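Local coordinates for OmpT protein (PDB 6EHD), which probably forms a non-specific diffusion channel through the outer membrane of Vibrio cholerae, as porins of its family do, at residues M66-G74 with F82-T90; D207-A217 with D229-K240. The protein carries 1 engineered substitution. All coordinates share one frame; numbering follows the deposited sequence.

Overall arrangement
OmpT shows how a transmembrane beta barrel is assembled from antiparallel hairpins that present different chemistry to lipid and to the channel. Interaction 1 and interaction 2 are two such hairpins, set on opposite sides of the chain's centre, with centres 28 Å apart and nearest atoms about 7 Å apart. In 66-74 with 82-90 the pairing stops short as the chain leaves the wall; in 207-217 with 229-240 it runs unbroken. Detergent lies against both. The side chain of Trp88 is about 4 Å from a bound buffer molecule, MES. That of Arg69 is about 11 Å from the side chain of Trp325, seen binding calcium in a structure of this protein, though not here.

Interaction 1 of 2, residues M66-G74 with F82-T90; sequences MYVRNHILG and FSFGKQWTT. With C8E ((hydroxyethyloxy)tri(ethyloxy)octane), chain D.
Ser83 CB rests 4.0 Å from Ile72 CG2, near the turn of the hairpin of strands 67-77 and 80-84. Phe84 and Leu73 exchange two backbone hydrogen bonds, and the Phe84 ring edge meets Leu73 O. Detergent lies over one face of that ring. At Gly85 the strand turns a corner. Lys86 and His71 exchange two more backbone hydrogen bonds; with CG anti to the backbone N (chi1 180°) and the rest extended, Lys86 runs on past Arg69 O to donate from NZ to Val68 O (2.8 Å). The Gln87 side chain crosses that of Ile72 at about a right angle, CG 3.8 Å from CG1, and bonds back from NE2 to Ser83 O. Arg69 and Asn70, both facing Glu57 in a classic beta bulge, meet Trp88: Asn70 ND2 sits over one indole face, 3.4 Å above the plane, amide and ring planes 46° apart. A bond from ND2 to Arg69 O fixes that amide. Trp88 CZ2 lies over the Arg69 guanidinium, which Glu57 and Asp303 hold by salt bridges. Waters join Trp88 NE1 to Arg69 NH1 and Trp88 N to Asn70 OD1. Apolar packing thus yields to polar tethers where the chain departs towards the loop that in such porins enters the channel.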
loop_
_atom_site.group_PDB
_atom_site.type_symbol
_atom_site.label_atom_id
_atom_site.label_comp_id
_atom_site.label_asym_id
_atom_site.label_seq_id
_atom_site.Cartn_x
_atom_site.Cartn_y
_atom_site.Cartn_z
ATOM N N MET A 66 -22.360 2.979 -2.380
ATOM C CA MET A 66 -21.223 3.707 -3.019
ATOM C C MET A 66 -20.621 4.807 -2.114
ATOM O O MET A 66 -21.342 5.472 -1.350
ATOM C CB MET A 66 -21.621 4.333 -4.366
ATOM C CG MET A 66 -21.517 3.398 -5.565
ATOM S SD MET A 66 -21.467 4.203 -7.195
ATOM C CE MET A 66 -21.223 5.963 -6.883
ATOM N N TYR A 67 -19.300 4.985 -2.199
ATOM C CA TYR A 67 -18.592 5.865 -1.287
ATOM C C TYR A 67 -17.322 6.381 -2.007
ATOM O O TYR A 67 -16.851 5.773 -2.959
ATOM C CB TYR A 67 -18.244 5.177 0.053
ATOM C CG TYR A 67 -17.010 4.251 0.023
ATOM C CD1 TYR A 67 -17.141 2.895 -0.307
ATOM C CD2 TYR A 67 -15.716 4.737 0.313
ATOM C CE1 TYR A 67 -16.021 2.052 -0.348
ATOM C CE2 TYR A 67 -14.586 3.911 0.270
ATOM C CZ TYR A 67 -14.744 2.560 -0.055
ATOM O OH TYR A 67 -13.656 1.677 -0.118
ATOM N N VAL A 68 -16.786 7.488 -1.519
ATOM C CA VAL A 68 -15.648 8.187 -2.159
ATOM C C VAL A 68 -14.321 7.576 -1.715
ATOM O O VAL A 68 -14.037 7.494 -0.491
ATOM C CB VAL A 68 -15.644 9.685 -1.748
ATOM C CG1 VAL A 68 -14.436 10.378 -2.394
ATOM C CG2 VAL A 68 -16.940 10.324 -2.253
ATOM N N ARG A 69 -13.510 7.109 -2.673
ATOM C CA ARG A 69 -12.179 6.516 -2.306
ATOM C C ARG A 69 -11.089 7.593 -2.242
ATOM O O ARG A 69 -10.248 7.591 -1.321
ATOM C CB ARG A 69 -11.725 5.401 -3.326
ATOM C CG ARG A 69 -12.375 4.043 -3.010
ATOM C CD ARG A 69 -12.171 3.077 -4.209
ATOM N NE ARG A 69 -10.784 2.768 -4.566
ATOM C CZ ARG A 69 -10.023 1.832 -4.010
ATOM N NH1 ARG A 69 -8.810 1.630 -4.472
ATOM N NH2 ARG A 69 -10.433 1.110 -3.001
ATOM N N ASN A 70 -11.064 8.436 -3.287
ATOM C CA ASN A 70 -10.123 9.600 -3.389
ATOM C C ASN A 70 -10.906 10.789 -3.917
ATOM O O ASN A 70 -11.809 10.607 -4.746
ATOM C CB ASN A 70 -9.025 9.320 -4.419
ATOM C CG ASN A 70 -7.739 8.619 -3.801
ATOM O OD1 ASN A 70 -6.720 8.650 -4.441
ATOM N ND2 ASN A 70 -7.789 8.073 -2.595
ATOM N N HIS A 71 -10.454 12.013 -3.550
ATOM C CA HIS A 71 -11.046 13.271 -4.078
ATOM C C HIS A 71 -9.936 14.348 -4.002
ATOM O O HIS A 71 -9.470 14.688 -2.910
ATOM C CB HIS A 71 -12.272 13.631 -3.205
ATOM C CG HIS A 71 -13.059 14.815 -3.694
ATOM N ND1 HIS A 71 -14.153 15.319 -3.010
ATOM C CD2 HIS A 71 -12.898 15.619 -4.774
ATOM C CE1 HIS A 71 -14.631 16.375 -3.647
ATOM N NE2 HIS A 71 -13.907 16.565 -4.736
ATOM N N ILE A 72 -9.491 14.782 -5.167
ATOM C CA ILE A 72 -8.225 15.499 -5.300
ATOM C C ILE A 72 -8.402 16.768 -6.145
ATOM O O ILE A 72 -9.006 16.733 -7.235
ATOM C CB ILE A 72 -7.158 14.574 -5.993
ATOM C CG1 ILE A 72 -6.980 13.283 -5.204
ATOM C CG2 ILE A 72 -5.801 15.229 -6.040
ATOM C CD1 ILE A 72 -6.057 12.221 -5.853
ATOM N N LEU A 73 -7.777 17.864 -5.678
ATOM C CA LEU A 73 -7.461 19.030 -6.486
ATOM C C LEU A 73 -5.937 19.199 -6.591
ATOM O O LEU A 73 -5.267 19.281 -5.586
ATOM C CB LEU A 73 -8.085 20.264 -5.742
ATOM C CG LEU A 73 -8.544 21.404 -6.613
ATOM C CD1 LEU A 73 -9.411 22.384 -5.790
ATOM C CD2 LEU A 73 -7.332 22.071 -7.227
ATOM N N GLY A 74 -5.423 19.283 -7.793
ATOM C CA GLY A 74 -4.013 19.295 -8.074
ATOM C C GLY A 74 -3.546 20.542 -8.855
ATOM O O GLY A 74 -4.240 21.011 -9.777
ATOM N N PHE A 82 1.489 20.000 -6.337
ATOM C CA PHE A 82 0.849 20.026 -5.050
ATOM C C PHE A 82 -0.576 19.489 -5.176
ATOM O O PHE A 82 -1.377 20.043 -5.982
ATOM C CB PHE A 82 0.770 21.437 -4.464
ATOM C CG PHE A 82 2.128 22.120 -4.311
ATOM C CD1 PHE A 82 2.761 22.695 -5.371
ATOM C CD2 PHE A 82 2.743 22.122 -3.110
ATOM C CE1 PHE A 82 4.042 23.300 -5.194
ATOM C CE2 PHE A 82 4.009 22.719 -2.927
ATOM C CZ PHE A 82 4.638 23.285 -3.972
ATOM N N SER A 83 -0.916 18.469 -4.362
ATOM C CA SER A 83 -2.250 17.793 -4.435
ATOM C C SER A 83 -2.928 17.820 -3.098
ATOM O O SER A 83 -2.350 17.451 -2.028
ATOM C CB SER A 83 -2.082 16.301 -4.978
ATOM O OG SER A 83 -1.589 16.309 -6.314
ATOM N N PHE A 84 -4.205 18.246 -3.099
ATOM C CA PHE A 84 -5.003 18.421 -1.855
ATOM C C PHE A 84 -6.248 17.562 -1.840
ATOM O O PHE A 84 -6.990 17.508 -2.860
ATOM C CB PHE A 84 -5.496 19.974 -1.748
ATOM C CG PHE A 84 -4.366 21.007 -1.841
ATOM C CD1 PHE A 84 -3.860 21.403 -3.057
ATOM C CD2 PHE A 84 -3.855 21.585 -0.708
ATOM C CE1 PHE A 84 -2.811 22.291 -3.131
ATOM C CE2 PHE A 84 -2.793 22.502 -0.770
ATOM C CZ PHE A 84 -2.259 22.824 -1.969
ATOM N N GLY A 85 -6.586 17.058 -0.642
ATOM C CA GLY A 85 -7.863 16.333 -0.365
ATOM C C GLY A 85 -7.669 14.893 0.158
ATOM O O GLY A 85 -6.671 14.602 0.822
ATOM N N LYS A 86 -8.603 13.999 -0.156
ATOM C CA LYS A 86 -8.667 12.611 0.416
ATOM C C LYS A 86 -7.820 11.737 -0.540
ATOM O O LYS A 86 -8.174 11.582 -1.735
ATOM C CB LYS A 86 -10.102 12.110 0.445
ATOM C CG LYS A 86 -10.228 10.711 1.007
ATOM C CD LYS A 86 -11.670 10.198 1.091
ATOM C CE LYS A 86 -11.677 8.954 1.997
ATOM N NZ LYS A 86 -12.992 8.279 2.032
ATOM N N GLN A 87 -6.676 11.207 -0.027
ATOM C CA GLN A 87 -5.652 10.592 -0.878
ATOM C C GLN A 87 -5.021 9.365 -0.203
ATOM O O GLN A 87 -4.963 9.284 1.040
ATOM C CB GLN A 87 -4.522 11.655 -1.131
ATOM C CG GLN A 87 -4.996 12.843 -1.965
ATOM C CD GLN A 87 -4.006 13.937 -2.125
ATOM O OE1 GLN A 87 -3.249 13.976 -3.133
ATOM N NE2 GLN A 87 -4.008 14.920 -1.136
ATOM N N TRP A 88 -4.436 8.494 -1.007
ATOM C CA TRP A 88 -3.539 7.433 -0.425
ATOM C C TRP A 88 -2.287 8.114 0.180
ATOM O O TRP A 88 -1.891 9.208 -0.335
ATOM C CB TRP A 88 -3.152 6.382 -1.452
ATOM C CG TRP A 88 -4.307 5.766 -2.190
ATOM C CD1 TRP A 88 -4.451 5.740 -3.548
ATOM C CD2 TRP A 88 -5.531 5.294 -1.647
ATOM N NE1 TRP A 88 -5.649 5.196 -3.874
ATOM C CE2 TRP A 88 -6.336 4.911 -2.723
ATOM C CE3 TRP A 88 -6.041 5.156 -0.330
ATOM C CZ2 TRP A 88 -7.630 4.396 -2.548
ATOM C CZ3 TRP A 88 -7.324 4.622 -0.152
ATOM C CH2 TRP A 88 -8.097 4.252 -1.255
ATOM N N THR A 89 -1.631 7.485 1.155
ATOM C CA THR A 89 -0.328 8.027 1.653
ATOM C C THR A 89 0.796 7.975 0.595
ATOM O O THR A 89 0.789 7.124 -0.332
ATOM C CB THR A 89 0.149 7.360 2.958
ATOM O OG1 THR A 89 0.464 5.979 2.731
ATOM C CG2 THR A 89 -0.868 7.481 4.078
ATOM N N THR A 90 1.738 8.911 0.699
ATOM C CA THR A 90 2.962 8.915 -0.092
ATOM C C THR A 90 3.717 7.524 0.109
ATOM O O THR A 90 4.226 6.939 -0.874
ATOM C CB THR A 90 3.926 10.063 0.349
ATOM O OG1 THR A 90 3.280 11.317 0.139
ATOM C CG2 THR A 90 5.236 10.018 -0.437
HETATM C C1 C8E D . -6.510 24.839 -3.378
HETATM C C2 C8E D . -7.669 24.139 -2.674
HETATM C C3 C8E D . -7.674 24.247 -1.149
HETATM C C4 C8E D . -7.897 22.920 -0.389
HETATM C C5 C8E D . -9.358 22.519 -0.166
HETATM C C6 C8E D . -9.614 20.995 -0.211
HETATM C C7 C8E D . -9.763 20.395 -1.624
HETATM C C8 C8E D . -10.986 19.523 -1.851
HETATM O O9 C8E D . -10.616 18.151 -2.100
HETATM O O HOH W 1 -7.149 3.774 -5.933
HETATM O O HOH W 2 -4.115 9.264 -3.833
#

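Interaction 2 of 2, residues D207-A217 with D229-K240; sequences DALIGVTYYNA and DEDAISVAGTYK. With C8E ((hydroxyethyloxy)tri(ethyloxy)octane), chain H; C8E ((hydroxyethyloxy)tri(ethyloxy)octane), chain J; C8E ((hydroxyethyloxy)tri(ethyloxy)octane), chain K.
Tyr239 lays one ring face over Asp207 CB, which stands 4.2 Å from the ring centroid in a CH-pi contact. The small knob of Ala208 CB comes in obliquely, 3.6 Å from Tyr239 CD2, and the ring reaches it because Tyr239 CG lies anti to the backbone N (chi1 -160°). Two waters link the Tyr239 hydroxyl to Asp207, one at N and one at OD2. Gly237, opposite Ile210, leaves a shallow dip on the same face; detergent settles there, its C13 3.8 Å from Gly237 C, and touches Ile210 CD1. Further along, Val212 CG2 lies against Val235 CG1 at 4.3 Å. Tyr214 and Ile233 run side by side, Ile233 CD1 fitting the edge of the phenol ring 3.8 Å from CE1, while a second detergent molecule puts an ether oxygen over a ring face.

The other surface is more uneven: the Tyr215 ring rises from it beside the low ground of Gly211, Ala232 and Ala236. Only the base of Tyr215 meets the small Ala232, CB to CB at 4.2 Å, its ring leading away from the partner strand. Leu209 and Thr238 lie alongside each other, Leu209 CB 3.5 Å from Thr238 OG1, and that hydroxyl shares a water with Asp207 O. Tyr99 touches Leu209 and Ala236, the Tyr215 hydroxyl is hydrogen-bonded to that of Tyr152, and Glu230 forms a salt bridge with Arg109. Eleven backbone hydrogen bonds join 207-217 to 229-240. With those to strands 184-205 and 245-258 they occupy main-chain polar groups, consistent with a face of Ile210, Val212, Ile233 and Val235 turned to lipid.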
loop_
_atom_site.group_PDB
_atom_site.type_symbol
_atom_site.label_atom_id
_atom_site.label_comp_id
_atom_site.label_asym_id
_atom_site.label_seq_id
_atom_site.Cartn_x
_atom_site.Cartn_y
_atom_site.Cartn_z
ATOM N N ASP A 207 14.392 -10.115 -19.166
ATOM C CA ASP A 207 12.989 -10.398 -18.841
ATOM C C ASP A 207 12.764 -10.505 -17.314
ATOM O O ASP A 207 11.626 -10.816 -16.914
ATOM C CB ASP A 207 12.592 -11.749 -19.500
ATOM C CG ASP A 207 12.479 -11.628 -21.053
ATOM O OD1 ASP A 207 12.003 -10.610 -21.498
ATOM O OD2 ASP A 207 12.858 -12.561 -21.730
ATOM N N ALA A 208 13.811 -10.263 -16.492
ATOM C CA ALA A 208 13.731 -10.422 -15.015
ATOM C C ALA A 208 13.714 -9.105 -14.278
ATOM O O ALA A 208 14.376 -8.108 -14.707
ATOM C CB ALA A 208 14.863 -11.329 -14.481
ATOM N N LEU A 209 13.016 -9.080 -13.120
ATOM C CA LEU A 209 13.069 -7.935 -12.183
ATOM C C LEU A 209 13.361 -8.533 -10.826
ATOM O O LEU A 209 12.713 -9.543 -10.459
ATOM C CB LEU A 209 11.722 -7.208 -12.168
ATOM C CG LEU A 209 11.502 -6.205 -11.030
ATOM C CD1 LEU A 209 12.483 -5.059 -11.248
ATOM C CD2 LEU A 209 10.052 -5.710 -10.999
ATOM N N ILE A 210 14.371 -8.019 -10.099
ATOM C CA ILE A 210 14.589 -8.499 -8.676
ATOM C C ILE A 210 14.607 -7.305 -7.747
ATOM O O ILE A 210 15.252 -6.278 -8.049
ATOM C CB ILE A 210 15.925 -9.259 -8.517
ATOM C CG1 ILE A 210 15.915 -10.459 -9.499
ATOM C CG2 ILE A 210 16.042 -9.784 -7.088
ATOM C CD1 ILE A 210 17.140 -11.387 -9.430
ATOM N N GLY A 211 13.908 -7.403 -6.624
ATOM C CA GLY A 211 13.848 -6.317 -5.675
ATOM C C GLY A 211 14.113 -6.748 -4.242
ATOM O O GLY A 211 13.701 -7.861 -3.815
ATOM N N VAL A 212 14.701 -5.822 -3.470
ATOM C CA VAL A 212 14.907 -5.983 -2.049
ATOM C C VAL A 212 14.509 -4.718 -1.317
ATOM O O VAL A 212 14.930 -3.616 -1.687
ATOM C CB VAL A 212 16.421 -6.363 -1.685
ATOM C CG1 VAL A 212 16.595 -6.486 -0.186
ATOM C CG2 VAL A 212 16.826 -7.601 -2.446
ATOM N N THR A 213 13.758 -4.857 -0.204
ATOM C CA THR A 213 13.422 -3.747 0.688
ATOM C C THR A 213 13.742 -4.104 2.164
ATOM O O THR A 213 13.371 -5.213 2.670
ATOM C CB THR A 213 11.917 -3.345 0.650
ATOM O OG1 THR A 213 11.521 -2.937 -0.676
ATOM C CG2 THR A 213 11.573 -2.278 1.720
ATOM N N TYR A 214 14.494 -3.182 2.820
ATOM C CA TYR A 214 14.633 -3.189 4.253
ATOM C C TYR A 214 13.662 -2.184 4.887
ATOM O O TYR A 214 13.606 -1.003 4.443
ATOM C CB TYR A 214 16.077 -2.792 4.610
ATOM C CG TYR A 214 17.242 -3.653 4.170
ATOM C CD1 TYR A 214 17.098 -5.025 3.894
ATOM C CD2 TYR A 214 18.572 -3.148 4.218
ATOM C CE1 TYR A 214 18.175 -5.829 3.484
ATOM C CE2 TYR A 214 19.641 -3.971 3.907
ATOM C CZ TYR A 214 19.459 -5.350 3.618
ATOM O OH TYR A 214 20.553 -6.186 3.344
ATOM N N TYR A 215 12.956 -2.524 5.946
ATOM C CA TYR A 215 12.100 -1.584 6.672
ATOM C C TYR A 215 12.398 -1.732 8.207
ATOM O O TYR A 215 12.617 -2.837 8.725
ATOM C CB TYR A 215 10.509 -1.859 6.450
ATOM C CG TYR A 215 9.731 -0.756 5.807
ATOM C CD1 TYR A 215 9.324 0.392 6.566
ATOM C CD2 TYR A 215 9.361 -0.786 4.458
ATOM C CE1 TYR A 215 8.623 1.435 5.994
ATOM C CE2 TYR A 215 8.648 0.240 3.862
ATOM C CZ TYR A 215 8.306 1.391 4.595
ATOM O OH TYR A 215 7.612 2.454 4.005
ATOM N N ASN A 216 12.397 -0.623 8.908
ATOM C CA ASN A 216 12.285 -0.595 10.369
ATOM C C ASN A 216 11.032 0.208 10.744
ATOM O O ASN A 216 10.706 1.223 10.108
ATOM C CB ASN A 216 13.480 0.108 11.055
ATOM C CG ASN A 216 14.706 -0.829 11.320
ATOM O OD1 ASN A 216 14.641 -2.112 11.475
ATOM N ND2 ASN A 216 15.856 -0.177 11.449
ATOM N N ALA A 217 10.416 -0.196 11.851
ATOM C CA ALA A 217 9.403 0.648 12.465
ATOM C C ALA A 217 9.503 0.557 13.998
ATOM O O ALA A 217 9.987 -0.449 14.531
ATOM C CB ALA A 217 7.990 0.295 12.047
ATOM N N ASP A 229 9.794 -2.637 18.496
ATOM C CA ASP A 229 10.612 -2.417 17.285
ATOM C C ASP A 229 10.315 -3.543 16.296
ATOM O O ASP A 229 10.194 -4.731 16.723
ATOM C CB ASP A 229 12.114 -2.411 17.606
ATOM C CG ASP A 229 12.577 -1.082 18.297
ATOM O OD1 ASP A 229 11.857 -0.066 18.295
ATOM O OD2 ASP A 229 13.696 -1.076 18.820
ATOM N N GLU A 230 10.200 -3.189 15.003
ATOM C CA GLU A 230 10.100 -4.212 13.937
ATOM C C GLU A 230 11.284 -4.059 12.965
ATOM O O GLU A 230 11.592 -2.925 12.548
ATOM C CB GLU A 230 8.779 -3.976 13.152
ATOM C CG GLU A 230 7.504 -4.127 13.924
ATOM C CD GLU A 230 6.254 -3.890 13.034
ATOM O OE1 GLU A 230 6.160 -2.857 12.366
ATOM O OE2 GLU A 230 5.366 -4.763 12.997
ATOM N N ASP A 231 11.899 -5.172 12.593
ATOM C CA ASP A 231 12.977 -5.212 11.585
ATOM C C ASP A 231 12.464 -6.150 10.455
ATOM O O ASP A 231 12.130 -7.379 10.718
ATOM C CB ASP A 231 14.236 -5.899 12.215
ATOM C CG ASP A 231 14.800 -5.178 13.470
ATOM O OD1 ASP A 231 14.566 -3.963 13.744
ATOM O OD2 ASP A 231 15.671 -5.853 14.087
ATOM N N ALA A 232 12.496 -5.681 9.177
ATOM C CA ALA A 232 11.821 -6.440 8.096
ATOM C C ALA A 232 12.655 -6.475 6.820
ATOM O O ALA A 232 13.324 -5.449 6.494
ATOM C CB ALA A 232 10.446 -5.794 7.804
ATOM N N ILE A 233 12.661 -7.634 6.161
ATOM C CA ILE A 233 13.296 -7.789 4.865
ATOM C C ILE A 233 12.262 -8.446 3.898
ATOM O O ILE A 233 11.588 -9.418 4.257
ATOM C CB ILE A 233 14.604 -8.589 4.907
ATOM C CG1 ILE A 233 15.267 -8.623 3.528
ATOM C CG2 ILE A 233 14.390 -10.003 5.453
ATOM C CD1 ILE A 233 16.637 -9.313 3.426
ATOM N N SER A 234 12.222 -7.930 2.658
ATOM C CA SER A 234 11.417 -8.463 1.555
ATOM C C SER A 234 12.349 -8.654 0.336
ATOM O O SER A 234 13.114 -7.733 -0.056
ATOM C CB SER A 234 10.274 -7.467 1.196
ATOM O OG SER A 234 9.470 -7.169 2.340
ATOM N N VAL A 235 12.353 -9.880 -0.222
ATOM C CA VAL A 235 13.161 -10.292 -1.399
ATOM C C VAL A 235 12.171 -10.867 -2.412
ATOM O O VAL A 235 11.550 -11.883 -2.131
ATOM C CB VAL A 235 14.228 -11.349 -1.042
ATOM C CG1 VAL A 235 15.108 -11.526 -2.229
ATOM C CG2 VAL A 235 15.029 -10.879 0.117
ATOM N N ALA A 236 12.073 -10.297 -3.586
ATOM C CA ALA A 236 10.985 -10.705 -4.530
ATOM C C ALA A 236 11.463 -10.522 -5.968
ATOM O O ALA A 236 12.398 -9.780 -6.277
ATOM C CB ALA A 236 9.690 -9.916 -4.282
ATOM N N GLY A 237 10.762 -11.187 -6.899
ATOM C CA GLY A 237 11.052 -11.019 -8.338
ATOM C C GLY A 237 9.920 -11.397 -9.267
ATOM O O GLY A 237 8.959 -12.084 -8.861
ATOM N N THR A 238 10.127 -11.011 -10.530
ATOM C CA THR A 238 9.186 -11.385 -11.614
ATOM C C THR A 238 9.955 -11.806 -12.823
ATOM O O THR A 238 11.121 -11.369 -13.027
ATOM C CB THR A 238 8.242 -10.212 -11.986
ATOM O OG1 THR A 238 8.913 -9.167 -12.693
ATOM C CG2 THR A 238 7.462 -9.623 -10.803
ATOM N N TYR A 239 9.335 -12.634 -13.659
ATOM C CA TYR A 239 10.007 -13.111 -14.883
ATOM C C TYR A 239 8.978 -13.260 -15.992
ATOM O O TYR A 239 8.021 -14.039 -15.838
ATOM C CB TYR A 239 10.718 -14.422 -14.680
ATOM C CG TYR A 239 11.788 -14.684 -15.731
ATOM C CD1 TYR A 239 11.468 -15.282 -16.995
ATOM C CD2 TYR A 239 13.119 -14.321 -15.517
ATOM C CE1 TYR A 239 12.458 -15.482 -17.986
ATOM C CE2 TYR A 239 14.083 -14.488 -16.526
ATOM C CZ TYR A 239 13.732 -15.086 -17.748
ATOM O OH TYR A 239 14.694 -15.257 -18.711
ATOM N N LYS A 240 9.211 -12.547 -17.108
ATOM C CA LYS A 240 8.315 -12.656 -18.299
ATOM C C LYS A 240 8.698 -13.912 -19.107
ATOM O O LYS A 240 9.740 -13.905 -19.797
ATOM C CB LYS A 240 8.559 -11.362 -19.131
ATOM C CG LYS A 240 7.694 -11.159 -20.357
ATOM C CD LYS A 240 7.621 -9.689 -20.799
ATOM C CE LYS A 240 6.320 -9.412 -21.528
ATOM N NZ LYS A 240 6.466 -8.247 -22.441
HETATM C C1 C8E H . 18.761 -16.150 -19.319
HETATM C C2 C8E H . 19.408 -16.218 -17.948
HETATM C C3 C8E H . 19.349 -14.858 -17.255
HETATM C C4 C8E H . 19.347 -14.941 -15.720
HETATM C C5 C8E H . 18.278 -14.038 -15.098
HETATM C C6 C8E H . 17.983 -14.444 -13.655
HETATM C C7 C8E H . 17.031 -15.635 -13.574
HETATM C C8 C8E H . 16.569 -15.931 -12.150
HETATM O O9 C8E H . 15.225 -15.451 -11.927
HETATM C C10 C8E H . 15.124 -14.062 -11.595
HETATM C C11 C8E H . 13.776 -13.680 -10.965
HETATM O O12 C8E H . 12.910 -14.792 -10.911
HETATM C C13 C8E H . 11.550 -14.592 -10.465
HETATM C C14 C8E H . 10.988 -15.956 -10.171
HETATM O O15 C8E H . 9.656 -16.092 -10.572
HETATM C C16 C8E H . 9.129 -17.444 -10.527
HETATM C C1 C8E J . 22.238 6.224 5.181
HETATM C C2 C8E J . 21.028 6.092 4.293
HETATM C C3 C8E J . 21.474 5.734 2.887
HETATM C C4 C8E J . 20.461 4.852 2.192
HETATM C C5 C8E J . 20.492 5.044 0.689
HETATM C C6 C8E J . 20.656 3.781 -0.106
HETATM C C7 C8E J . 21.793 2.844 0.286
HETATM C C8 C8E J . 22.263 2.068 -0.968
HETATM O O9 C8E J . 21.154 1.373 -1.497
HETATM C C10 C8E J . 21.356 0.349 -2.464
HETATM C C11 C8E J . 20.006 -0.354 -2.508
HETATM O O12 C8E J . 20.056 -1.521 -1.670
HETATM C C13 C8E J . 18.792 -2.113 -1.424
HETATM C C14 C8E J . 18.824 -2.817 -0.093
HETATM O O15 C8E J . 19.563 -4.049 -0.064
HETATM C C16 C8E J . 20.730 -4.265 -0.791
HETATM C C17 C8E J . 21.524 -5.357 -0.082
HETATM O O18 C8E J . 21.712 -6.491 -0.899
HETATM C C19 C8E J . 22.734 -6.351 -1.874
HETATM C C20 C8E J . 22.542 -7.664 -2.593
HETATM O O21 C8E J . 21.294 -7.801 -3.281
HETATM C C1 C8E K . 20.513 7.277 7.270
HETATM C C2 C8E K . 19.778 8.045 8.362
HETATM C C3 C8E K . 18.940 7.116 9.195
HETATM C C4 C8E K . 17.705 7.825 9.661
HETATM C C5 C8E K . 17.017 6.983 10.662
HETATM C C6 C8E K . 15.720 7.601 11.112
HETATM C C7 C8E K . 15.027 6.522 11.902
HETATM C C8 C8E K . 13.681 6.889 12.482
HETATM O O9 C8E K . 13.209 5.652 13.043
HETATM C C10 C8E K . 12.365 4.877 12.210
HETATM C C11 C8E K . 12.626 3.388 12.422
HETATM O O12 C8E K . 12.541 3.096 13.810
HETATM O O HOH W 3 9.643 -9.367 -15.371
HETATM O O HOH W 4 16.309 -12.649 -19.403
HETATM O O HOH W 5 13.640 -15.181 -21.075
HETATM O O HOH W 6 10.728 -5.363 3.981
#